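Local coordinates for major pilin backbone protein T-antigen, T13 (Streptococcus pyogenes, PDB 6BBT) that probably builds the shaft of the group A streptococcal pilus as its major pilin, and is a Lancefield T-antigen used in serotyping, at residues A[154-166]-A[215-228]. Sequence-based numbering, arbitrary orientation. Where two conformers were deposited one is given.
Sequences FKTTSLKIEKQVT and LHDHQSIMLAKLPI
Q164 lays its CG over one face of the H218 ring, a CH-pi contact 4.2 Å from CG to the ring centroid. The Q164 amide is turned 48° from that ring, and its NE2 makes a weak hydrogen bond to OE2 of E162. H218 belongs to a type II turn from H216 to Q219, and this turn is tied to 154-166 at three points. K163 N donates to Q219 O, and H218 N donates to K163 O over 2.7 Å. D217 supplies the third bond: with CG anti to its backbone N (chi1 -170°), its OD1 accepts V165 N at 2.8 Å, met from above the carboxylate plane. From the turn onward the strands run antiparallel. I161 with I221, L159 with L223 and T157 with L226 are hydrogen-bonded pairs, and their side chains all lie on one face. There I161 CB touches I221 CG2 at 3.9 Å, and L159 CB packs on L226 CD2 at 3.8 Å. K160, M222, E162 and S220 occupy the other face. Opposite T157 to L159 the partner segment turns a corner at A224 and K225, and this beta bulge shifts the register by one residue. One water joins T156 OG1 to A224 O across this bend. Another links K155 O to I228 N. K163 sets CG anti to its backbone N and then bends at chi2 (71°); its NZ is covalently joined to CG of N277, an intramolecular isopeptide bond of the kind found in Gram-positive pilins. This NZ also makes a weak hydrogen bond to E236, and F176 lies against the side chain. The pairing lies within a transthyretin-clan domain: strand 271-279 runs parallel to 148-166 on its other edge, strand 193-198 pairs with 220-227, and F178 and L182 of strand 176-183 pack on L215 and L226.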
ATOM      1  N   PHE A 154       1.161   3.018   4.115  1.00 16.48           N
ATOM      2  CA  PHE A 154       2.127   2.057   3.652  1.00 15.79           C
ATOM      3  C   PHE A 154       3.537   2.503   3.977  1.00 17.12           C
ATOM      4  O   PHE A 154       3.788   3.669   4.256  1.00 15.95           O
ATOM      5  CB  PHE A 154       1.959   1.773   2.161  1.00 15.61           C
ATOM      6  CG  PHE A 154       2.308   2.931   1.265  1.00 14.53           C
ATOM      7  CD1 PHE A 154       1.397   3.952   1.039  1.00 14.78           C
ATOM      8  CD2 PHE A 154       3.566   3.006   0.654  1.00 14.52           C
ATOM      9  CE1 PHE A 154       1.715   5.030   0.221  1.00 14.29           C
ATOM     10  CE2 PHE A 154       3.885   4.080  -0.165  1.00 13.82           C
ATOM     11  CZ  PHE A 154       2.958   5.087  -0.393  1.00 14.02           C
ATOM     12  N   LYS A 155       4.443   1.533   3.968  1.00 17.88           N
ATOM     13  CA  LYS A 155       5.815   1.773   4.310  1.00 18.87           C
ATOM     14  C   LYS A 155       6.676   1.648   3.072  1.00 18.43           C
ATOM     15  O   LYS A 155       6.286   1.007   2.083  1.00 17.05           O
ATOM     16  CB  LYS A 155       6.269   0.770   5.349  1.00 20.80           C
ATOM     17  CG  LYS A 155       5.699   1.087   6.718  1.00 23.43           C
ATOM     18  CD  LYS A 155       6.074   0.035   7.738  1.00 26.59           C
ATOM     19  CE  LYS A 155       5.519   0.448   9.094  1.00 29.05           C
ATOM     20  NZ  LYS A 155       5.946  -0.515  10.144  1.00 31.96           N
ATOM     21  N   THR A 156       7.843   2.264   3.164  1.00 17.60           N
ATOM     22  CA  THR A 156       8.919   2.069   2.215  1.00 17.83           C
ATOM     23  C   THR A 156      10.131   1.548   2.987  1.00 18.83           C
ATOM     24  O   THR A 156      10.150   1.553   4.228  1.00 19.76           O
ATOM     25  CB  THR A 156       9.279   3.381   1.507  1.00 17.75           C
ATOM     26  OG1 THR A 156       9.686   4.346   2.474  1.00 18.44           O
ATOM     27  CG2 THR A 156       8.098   3.927   0.726  1.00 17.62           C
ATOM     28  N   THR A 157      11.135   1.102   2.247  1.00 17.41           N
ATOM     29  CA  THR A 157      12.356   0.630   2.841  1.00 18.54           C
ATOM     30  C   THR A 157      13.551   1.347   2.166  1.00 18.88           C
ATOM     31  O   THR A 157      13.385   2.450   1.606  1.00 17.10           O
ATOM     32  CB  THR A 157      12.398  -0.915   2.834  1.00 18.66           C
ATOM     33  OG1 THR A 157      13.513  -1.369   3.609  1.00 20.60           O
ATOM     34  CG2 THR A 157      12.465  -1.472   1.431  1.00 18.62           C
ATOM     35  N   SER A 158      14.741   0.774   2.308  1.00 19.58           N
ATOM     36  CA  SER A 158      15.950   1.361   1.756  1.00 20.72           C
ATOM     37  C   SER A 158      16.972   0.289   1.409  1.00 20.70           C
ATOM     38  O   SER A 158      16.965  -0.791   1.984  1.00 20.40           O
ATOM     39  CB  SER A 158      16.568   2.374   2.731  1.00 21.64           C
ATOM     40  OG  SER A 158      17.074   1.734   3.887  1.00 22.24           O
ATOM     41  N   LEU A 159      17.835   0.602   0.452  1.00 19.25           N
ATOM     42  CA  LEU A 159      18.949  -0.242   0.111  1.00 19.04           C
ATOM     43  C   LEU A 159      20.192   0.630  -0.040  1.00 18.70           C
ATOM     44  O   LEU A 159      20.200   1.560  -0.822  1.00 17.37           O
ATOM     45  CB  LEU A 159      18.674  -0.985  -1.199  1.00 20.42           C
ATOM     46  CG  LEU A 159      19.826  -1.824  -1.772  1.00 21.61           C
ATOM     47  CD1 LEU A 159      20.230  -2.907  -0.794  1.00 23.08           C
ATOM     48  CD2 LEU A 159      19.441  -2.437  -3.104  1.00 22.35           C
ATOM     49  N   LYS A 160      21.230   0.325   0.725  1.00 18.52           N
ATOM     50  CA  LYS A 160      22.523   0.951   0.565  1.00 18.94           C
ATOM     51  C   LYS A 160      23.476  -0.095  -0.014  1.00 18.97           C
ATOM     52  O   LYS A 160      23.442  -1.275   0.389  1.00 18.84           O
ATOM     53  CB  LYS A 160      23.013   1.463   1.910  1.00 20.45           C
ATOM     54  CG  LYS A 160      24.416   2.050   1.887  1.00 22.09           C
ATOM     55  CD  LYS A 160      24.733   2.716   3.203  1.00 23.96           C
ATOM     56  CE  LYS A 160      26.213   3.018   3.320  1.00 27.00           C
ATOM     57  NZ  LYS A 160      26.458   3.831   4.552  1.00 29.25           N
ATOM     58  N   ILE A 161      24.300   0.335  -0.968  1.00 18.03           N
ATOM     59  CA  ILE A 161      25.285  -0.512  -1.601  1.00 18.96           C
ATOM     60  C   ILE A 161      26.630   0.181  -1.436  1.00 21.51           C
ATOM     61  O   ILE A 161      26.797   1.327  -1.864  1.00 20.12           O
ATOM     62  CB  ILE A 161      24.978  -0.754  -3.091  1.00 18.49           C
ATOM     63  CG1 ILE A 161      23.617  -1.444  -3.258  1.00 18.87           C
ATOM     64  CG2 ILE A 161      26.062  -1.613  -3.750  1.00 18.48           C
ATOM     65  CD1 ILE A 161      23.111  -1.479  -4.682  1.00 19.48           C
ATOM     66  N   GLU A 162      27.578  -0.513  -0.812  1.00 23.73           N
ATOM     67  CA  GLU A 162      28.921   0.014  -0.620  1.00 26.60           C
ATOM     68  C   GLU A 162      29.979  -0.908  -1.194  1.00 26.10           C
ATOM     69  O   GLU A 162      29.830  -2.130  -1.155  1.00 24.29           O
ATOM     70  CB  GLU A 162      29.189   0.206   0.857  1.00 31.49           C
ATOM     71  CG  GLU A 162      30.397   1.084   1.116  1.00 37.17           C
ATOM     72  CD  GLU A 162      30.812   1.088   2.556  1.00 41.99           C
ATOM     73  OE1 GLU A 162      29.911   1.072   3.423  1.00 48.34           O
ATOM     74  OE2 GLU A 162      32.040   1.113   2.801  1.00 44.64           O
ATOM     75  N   LYS A 163      31.064  -0.304  -1.684  1.00 25.21           N
ATOM     76  CA  LYS A 163      32.220  -1.032  -2.193  1.00 26.08           C
ATOM     77  C   LYS A 163      33.357  -0.997  -1.167  1.00 28.22           C
ATOM     78  O   LYS A 163      33.691   0.067  -0.636  1.00 25.70           O
ATOM     79  CB  LYS A 163      32.683  -0.415  -3.515  1.00 25.54           C
ATOM     80  CG  LYS A 163      33.893  -1.082  -4.170  1.00 25.66           C
ATOM     81  CD  LYS A 163      33.585  -2.459  -4.745  1.00 25.68           C
ATOM     82  CE  LYS A 163      34.861  -3.256  -4.946  1.00 25.49           C
ATOM     83  NZ  LYS A 163      34.665  -4.593  -5.561  1.00 25.28           N
ATOM     84  N   GLN A 164      33.941  -2.164  -0.897  1.00 30.50           N
ATOM     85  CA  GLN A 164      35.194  -2.250  -0.151  1.00 33.48           C
ATOM     86  C   GLN A 164      36.239  -3.029  -0.926  1.00 33.18           C
ATOM     87  O   GLN A 164      35.922  -4.008  -1.614  1.00 30.59           O
ATOM     88  CB  GLN A 164      34.971  -2.832   1.244  1.00 36.51           C
ATOM     89  CG  GLN A 164      34.954  -1.738   2.299  1.00 41.54           C
ATOM     90  CD  GLN A 164      34.199  -2.121   3.543  1.00 47.56           C
ATOM     91  OE1 GLN A 164      34.117  -3.296   3.903  1.00 51.94           O
ATOM     92  NE2 GLN A 164      33.636  -1.121   4.217  1.00 52.75           N
ATOM     93  N   VAL A 165      37.481  -2.555  -0.830  1.00 33.93           N
ATOM     94  CA  VAL A 165      38.623  -3.170  -1.503  1.00 34.15           C
ATOM     95  C   VAL A 165      39.627  -3.656  -0.456  1.00 35.71           C
ATOM     96  O   VAL A 165      39.940  -2.930   0.491  1.00 34.14           O
ATOM     97  CB  VAL A 165      39.307  -2.186  -2.470  1.00 34.91           C
ATOM     98  CG1 VAL A 165      40.567  -2.805  -3.074  1.00 35.03           C
ATOM     99  CG2 VAL A 165      38.333  -1.771  -3.571  1.00 34.51           C
ATOM    100  N   THR A 166      40.110  -4.885  -0.634  1.00 37.75           N
ATOM    101  CA  THR A 166      41.101  -5.492   0.259  1.00 40.36           C
ATOM    102  C   THR A 166      42.289  -6.035  -0.535  1.00 42.03           C
ATOM    103  O   THR A 166      42.168  -6.333  -1.725  1.00 41.23           O
ATOM    104  CB  THR A 166      40.491  -6.642   1.093  1.00 39.80           C
ATOM    105  OG1 THR A 166      40.016  -7.673   0.222  1.00 41.72           O
ATOM    106  CG2 THR A 166      39.353  -6.154   1.947  1.00 39.38           C
ATOM    107  N   LEU A 215      31.410   2.553  -8.323  1.00 23.48           N
ATOM    108  CA  LEU A 215      31.884   2.851  -6.978  1.00 23.98           C
ATOM    109  C   LEU A 215      33.371   2.538  -6.875  1.00 26.15           C
ATOM    110  O   LEU A 215      33.844   1.566  -7.472  1.00 26.58           O
ATOM    111  CB  LEU A 215      31.138   2.013  -5.924  1.00 23.79           C
ATOM    112  CG  LEU A 215      29.621   2.164  -5.818  1.00 23.36           C
ATOM    113  CD1 LEU A 215      29.073   1.077  -4.900  1.00 22.61           C
ATOM    114  CD2 LEU A 215      29.251   3.556  -5.301  1.00 23.20           C
ATOM    115  N   HIS A 216      34.096   3.342  -6.100  1.00 28.19           N
ATOM    116  CA  HIS A 216      35.474   2.995  -5.686  1.00 29.36           C
ATOM    117  C   HIS A 216      35.448   2.630  -4.209  1.00 28.93           C
ATOM    118  O   HIS A 216      34.401   2.708  -3.572  1.00 25.53           O
ATOM    119  CB  HIS A 216      36.478   4.128  -5.986  1.00 31.65           C
ATOM    120  CG  HIS A 216      36.064   5.465  -5.465  1.00 31.31           C
ATOM    121  ND1 HIS A 216      36.071   5.775  -4.121  1.00 33.16           N
ATOM    122  CD2 HIS A 216      35.611   6.567  -6.105  1.00 32.65           C
ATOM    123  CE1 HIS A 216      35.638   7.014  -3.953  1.00 33.65           C
ATOM    124  NE2 HIS A 216      35.352   7.516  -5.142  1.00 33.33           N
ATOM    125  N   ASP A 217      36.597   2.217  -3.669  1.00 31.13           N
ATOM    126  CA  ASP A 217      36.705   1.813  -2.262  1.00 31.39           C
ATOM    127  C   ASP A 217      36.032   2.827  -1.347  1.00 31.03           C
ATOM    128  O   ASP A 217      36.240   4.031  -1.479  1.00 29.00           O
ATOM    129  CB  ASP A 217      38.179   1.632  -1.859  1.00 35.37           C
ATOM    130  CG  ASP A 217      38.359   0.977  -0.486  1.00 37.52           C
ATOM    131  OD1 ASP A 217      37.551   0.130  -0.069  1.00 37.67           O
ATOM    132  OD2 ASP A 217      39.362   1.288   0.180  1.00 47.23           O
ATOM    133  N   HIS A 218      35.184   2.317  -0.460  1.00 30.60           N
ATOM    134  CA  HIS A 218      34.449   3.095   0.544  1.00 32.36           C
ATOM    135  C   HIS A 218      33.347   4.031   0.034  1.00 28.14           C
ATOM    136  O   HIS A 218      32.725   4.716   0.832  1.00 27.81           O
ATOM    137  CB  HIS A 218      35.419   3.793   1.539  1.00 36.84           C
ATOM    138  CG  HIS A 218      35.945   2.856   2.581  1.00 44.42           C
ATOM    139  ND1 HIS A 218      37.212   2.307   2.525  1.00 48.98           N
ATOM    140  CD2 HIS A 218      35.342   2.303   3.663  1.00 48.12           C
ATOM    141  CE1 HIS A 218      37.378   1.487   3.549  1.00 50.59           C
ATOM    142  NE2 HIS A 218      36.259   1.463   4.252  1.00 51.05           N
ATOM    143  N   GLN A 219      33.060   4.011  -1.262  1.00 25.67           N
ATOM    144  CA  GLN A 219      31.974   4.809  -1.813  1.00 26.41           C
ATOM    145  C   GLN A 219      30.690   3.988  -1.723  1.00 25.58           C
ATOM    146  O   GLN A 219      30.721   2.766  -1.865  1.00 23.80           O
ATOM    147  CB  GLN A 219      32.277   5.182  -3.265  1.00 27.56           C
ATOM    148  CG  GLN A 219      31.435   6.320  -3.818  1.00 29.28           C
ATOM    149  CD  GLN A 219      31.785   6.654  -5.257  1.00 30.67           C
ATOM    150  OE1 GLN A 219      32.508   5.915  -5.916  1.00 31.17           O
ATOM    151  NE2 GLN A 219      31.256   7.763  -5.757  1.00 32.01           N
ATOM    152  N   SER A 220      29.572   4.664  -1.483  1.00 25.20           N
ATOM    153  CA  SER A 220      28.260   4.021  -1.414  1.00 23.89           C
ATOM    154  C   SER A 220      27.219   4.758  -2.250  1.00 23.13           C
ATOM    155  O   SER A 220      27.395   5.911  -2.632  1.00 22.25           O
ATOM    156  CB  SER A 220      27.772   3.943   0.030  1.00 23.27           C
ATOM    157  OG  SER A 220      27.662   5.231   0.596  1.00 24.00           O
ATOM    158  N   ILE A 221      26.134   4.062  -2.528  1.00 21.37           N
ATOM    159  CA  ILE A 221      24.951   4.629  -3.160  1.00 21.12           C
ATOM    160  C   ILE A 221      23.777   4.203  -2.258  1.00 20.25           C
ATOM    161  O   ILE A 221      23.886   3.199  -1.545  1.00 18.42           O
ATOM    162  CB  ILE A 221      24.911   4.121  -4.621  1.00 23.71           C
ATOM    163  CG1 ILE A 221      24.188   5.078  -5.530  1.00 25.73           C
ATOM    164  CG2 ILE A 221      24.370   2.693  -4.733  1.00 23.47           C
ATOM    165  CD1 ILE A 221      24.399   4.739  -6.993  1.00 28.47           C
ATOM    166  N   MET A 222      22.699   4.986  -2.205  0.50 19.74           N
ATOM    167  CA  MET A 222      21.530   4.597  -1.395  0.50 20.35           C
ATOM    168  C   MET A 222      20.219   4.940  -2.077  0.50 18.46           C
ATOM    169  O   MET A 222      20.059   6.022  -2.640  0.50 16.63           O
ATOM    170  CB  MET A 222      21.538   5.231   0.001  0.50 22.54           C
ATOM    171  CG  MET A 222      20.427   4.666   0.907  0.50 24.82           C
ATOM    172  SD  MET A 222      20.128   5.543   2.457  0.50 30.27           S
ATOM    173  CE  MET A 222      20.659   7.177   1.996  0.50 28.14           C
ATOM    174  N   LEU A 223      19.285   3.996  -2.016  1.00 17.72           N
ATOM    175  CA  LEU A 223      17.919   4.211  -2.444  1.00 17.11           C
ATOM    176  C   LEU A 223      17.171   4.276  -1.135  1.00 16.96           C
ATOM    177  O   LEU A 223      17.020   3.249  -0.474  1.00 18.15           O
ATOM    178  CB  LEU A 223      17.423   3.063  -3.336  1.00 17.72           C
ATOM    179  CG  LEU A 223      18.240   2.852  -4.616  1.00 18.20           C
ATOM    180  CD1 LEU A 223      19.257   1.738  -4.410  1.00 19.51           C
ATOM    181  CD2 LEU A 223      17.378   2.531  -5.833  1.00 18.48           C
ATOM    182  N   ALA A 224      16.708   5.461  -0.747  1.00 16.13           N
ATOM    183  CA  ALA A 224      16.200   5.681   0.627  1.00 16.84           C
ATOM    184  C   ALA A 224      14.690   5.494   0.797  1.00 17.67           C
ATOM    185  O   ALA A 224      14.211   5.408   1.934  1.00 18.38           O
ATOM    186  CB  ALA A 224      16.592   7.070   1.114  1.00 17.14           C
ATOM    187  N   LYS A 225      13.953   5.478  -0.320  1.00 16.70           N
ATOM    188  CA  LYS A 225      12.500   5.426  -0.333  1.00 17.20           C
ATOM    189  C   LYS A 225      12.075   4.331  -1.323  1.00 16.51           C
ATOM    190  O   LYS A 225      11.357   4.574  -2.277  1.00 16.45           O
ATOM    191  CB  LYS A 225      11.936   6.801  -0.707  1.00 18.14           C
ATOM    192  CG  LYS A 225      12.282   7.926   0.302  1.00 19.35           C
ATOM    193  CD  LYS A 225      11.852   9.312  -0.172  1.00 20.21           C
ATOM    194  CE  LYS A 225      12.395  10.433   0.730  1.00 21.44           C
ATOM    195  NZ  LYS A 225      11.962  11.816   0.300  1.00 20.93           N
ATOM    196  N   LEU A 226      12.551   3.121  -1.055  1.00 16.28           N
ATOM    197  CA  LEU A 226      12.415   1.996  -1.946  1.00 16.17           C
ATOM    198  C   LEU A 226      11.088   1.261  -1.671  1.00 15.99           C
ATOM    199  O   LEU A 226      10.761   1.025  -0.511  1.00 15.38           O
ATOM    200  CB  LEU A 226      13.598   1.055  -1.722  1.00 17.39           C
ATOM    201  CG  LEU A 226      13.813  -0.105  -2.679  1.00 17.65           C
ATOM    202  CD1 LEU A 226      14.060   0.321  -4.118  1.00 18.13           C
ATOM    203  CD2 LEU A 226      14.987  -0.919  -2.189  1.00 18.64           C
ATOM    204  N   PRO A 227      10.327   0.902  -2.727  1.00 15.45           N
ATOM    205  CA  PRO A 227       9.102   0.154  -2.512  1.00 15.63           C
ATOM    206  C   PRO A 227       9.355  -1.208  -1.870  1.00 16.45           C
ATOM    207  O   PRO A 227      10.380  -1.850  -2.144  1.00 16.51           O
ATOM    208  CB  PRO A 227       8.514  -0.008  -3.918  1.00 15.49           C
ATOM    209  CG  PRO A 227       9.107   1.078  -4.712  1.00 15.77           C
ATOM    210  CD  PRO A 227      10.485   1.285  -4.145  1.00 15.52           C
ATOM    211  N   ILE A 228       8.443  -1.595  -0.980  1.00 17.52           N
ATOM    212  CA  ILE A 228       8.499  -2.879  -0.289  1.00 18.47           C
ATOM    213  C   ILE A 228       7.867  -3.943  -1.167  1.00 18.90           C
ATOM    214  O   ILE A 228       6.813  -3.727  -1.756  1.00 19.10           O
ATOM    215  CB  ILE A 228       7.830  -2.806   1.096  1.00 18.81           C
ATOM    216  CG1 ILE A 228       8.746  -2.010   2.018  1.00 18.00           C
ATOM    217  CG2 ILE A 228       7.593  -4.222   1.668  1.00 19.52           C
ATOM    218  CD1 ILE A 228       8.139  -1.625   3.333  1.00 18.54           C
TER
HETATM  219  O   HOH W   1       6.335   0.576  -0.606  1.00 13.86           O
HETATM  220  O   HOH W   2      12.160   4.403   3.500  1.00 19.66           O